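Local coordinates for penicillin-binding 1 transmembrane protein MrcA (PDB 3D0F) that probably helps build the bacterial cell wall, polymerising glycan strands and cross-linking their peptides, this chain being its OB-like domain, at residues V40-A44 / R83-G87. Sequence-based numbering, arbitrary orientation.
Sequences VVLSA and RIRPG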
loop_
_atom_site.group_PDB
_atom_site.type_symbol
_atom_site.label_atom_id
_atom_site.label_comp_id
_atom_site.label_asym_id
_atom_site.label_seq_id
_atom_site.Cartn_x
_atom_site.Cartn_y
_atom_site.Cartn_z
ATOM N N VAL A 40 -11.729 8.199 1.020
ATOM C CA VAL A 40 -13.048 8.676 1.445
ATOM C C VAL A 40 -13.832 9.111 0.228
ATOM O O VAL A 40 -13.347 9.889 -0.593
ATOM C CB VAL A 40 -12.998 9.844 2.474
ATOM C CG1 VAL A 40 -12.237 11.051 1.933
ATOM C CG2 VAL A 40 -14.404 10.272 2.879
ATOM N N VAL A 41 -15.049 8.622 0.123
ATOM C CA VAL A 41 -15.910 8.930 -1.018
ATOM C C VAL A 41 -16.396 10.386 -0.983
ATOM O O VAL A 41 -16.858 10.877 0.061
ATOM C CB VAL A 41 -17.089 7.934 -1.134
ATOM C CG1 VAL A 41 -18.126 8.412 -2.249
ATOM C CG2 VAL A 41 -16.525 6.513 -1.423
ATOM N N LEU A 42 -16.232 11.057 -2.118
ATOM C CA LEU A 42 -16.743 12.418 -2.317
ATOM C C LEU A 42 -18.070 12.449 -3.082
ATOM O O LEU A 42 -18.902 13.308 -2.838
ATOM C CB LEU A 42 -15.706 13.262 -3.085
ATOM C CG LEU A 42 -14.328 13.272 -2.420
ATOM C CD1 LEU A 42 -13.376 14.164 -3.232
ATOM C CD2 LEU A 42 -14.342 13.666 -0.938
ATOM N N SER A 43 -18.232 11.584 -4.081
ATOM C CA SER A 43 -19.426 11.466 -4.825
ATOM C C SER A 43 -19.593 10.036 -5.287
ATOM O O SER A 43 -18.606 9.346 -5.485
ATOM C CB SER A 43 -19.394 12.413 -6.003
ATOM O OG SER A 43 -18.521 11.966 -6.998
ATOM N N ALA A 44 -20.842 9.614 -5.498
ATOM C CA ALA A 44 -21.111 8.238 -5.938
ATOM C C ALA A 44 -22.369 8.125 -6.727
ATOM O O ALA A 44 -23.418 8.654 -6.351
ATOM C CB ALA A 44 -21.181 7.297 -4.775
ATOM N N ARG A 83 -25.173 1.864 1.805
ATOM C CA ARG A 83 -24.616 2.088 0.475
ATOM C C ARG A 83 -23.441 3.066 0.504
ATOM O O ARG A 83 -23.316 3.866 1.422
ATOM C CB ARG A 83 -25.671 2.581 -0.495
ATOM C CG ARG A 83 -26.080 3.970 -0.272
ATOM C CD ARG A 83 -27.229 4.395 -1.203
ATOM N NE ARG A 83 -27.581 5.740 -0.798
ATOM C CZ ARG A 83 -27.039 6.878 -1.258
ATOM N NH1 ARG A 83 -26.074 6.910 -2.213
ATOM N NH2 ARG A 83 -27.469 8.020 -0.732
ATOM N N ILE A 84 -22.629 2.988 -0.523
ATOM C CA ILE A 84 -21.562 3.961 -0.767
ATOM C C ILE A 84 -22.194 5.325 -1.074
ATOM O O ILE A 84 -23.102 5.433 -1.918
ATOM C CB ILE A 84 -20.668 3.498 -1.894
ATOM C CG1 ILE A 84 -19.881 2.259 -1.428
ATOM C CG2 ILE A 84 -19.717 4.621 -2.360
ATOM C CD1 ILE A 84 -19.286 1.396 -2.517
ATOM N N ARG A 85 -21.711 6.352 -0.382
ATOM C CA ARG A 85 -22.301 7.714 -0.399
ATOM C C ARG A 85 -21.202 8.665 0.059
ATOM O O ARG A 85 -20.204 8.229 0.643
ATOM C CB ARG A 85 -23.524 7.823 0.536
ATOM C CG ARG A 85 -23.238 8.189 2.043
ATOM C CD ARG A 85 -24.526 8.602 2.825
ATOM N NE ARG A 85 -24.225 9.137 4.165
ATOM C CZ ARG A 85 -24.334 8.460 5.306
ATOM N NH1 ARG A 85 -24.832 7.226 5.333
ATOM N NH2 ARG A 85 -24.003 9.056 6.452
ATOM N N PRO A 86 -21.370 9.983 -0.158
ATOM C CA PRO A 86 -20.297 10.842 0.345
ATOM C C PRO A 86 -19.957 10.672 1.824
ATOM O O PRO A 86 -20.857 10.703 2.690
ATOM C CB PRO A 86 -20.797 12.251 0.034
ATOM C CG PRO A 86 -21.738 12.069 -1.057
ATOM C CD PRO A 86 -22.399 10.748 -0.871
ATOM N N GLY A 87 -18.676 10.513 2.097
ATOM C CA GLY A 87 -18.150 10.244 3.425
ATOM C C GLY A 87 -17.817 8.793 3.681
ATOM O O GLY A 87 -17.156 8.485 4.657
HETATM O O HOH W 1 -24.103 9.158 -3.609
#
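Ile84 carries the apolar part of the contact with Val41 and Ala44. Its CG2, anti to the backbone N, touches both Val41 CG2, at 3.8 Å, and Ala44 CB, at 3.9 Å, and the Val41 and Ile84 side chains cross at about a right angle. Just before it, Arg83 reaches Ala44 through a single water, which donates to Ala44 O at 2.9 Å and accepts from Arg83 NH1; the water sits in the plane of the guanidinium, at its edge, and one face of that group is covered off-centre by CB of Arg85. Ala69, Phe72 and Leu73 also pack on Ile84, and Pro7 of the second subunit adds to its cover. The side chain of Arg85 leaves the backbone away from 40-44; it makes a cation-pi contact with Phe10 of the second subunit. Across the contact Arg85 offers its backbone instead: the other branch of Val41, CG1, lies 3.6 Å from Arg85 O because chi1 of 172° sets it anti to the backbone N. Pro86 sets CB and CG against Leu42 O, both at 3.6 Å, at the corner of the strand, while its CA-H makes a bent contact with Val41 O. That oxygen is gripped more firmly by Gly87 N, at 2.8 Å and nearly straight (174° at the hydrogen), the donor tilted 27° from the carbonyl plane. Positive phi at Gly87 suits a residue without CB, and Val40 CG2 rests against its CA and O. Here the loop enters strand 88-94, antiparallel partner of 37-45; strand 37-45 also pairs with 48-53, where Leu42 and Ser43 sit opposite the single residue Glu50, a classic beta bulge that marks a bent strand in the antiparallel sheet of an OB-like domain.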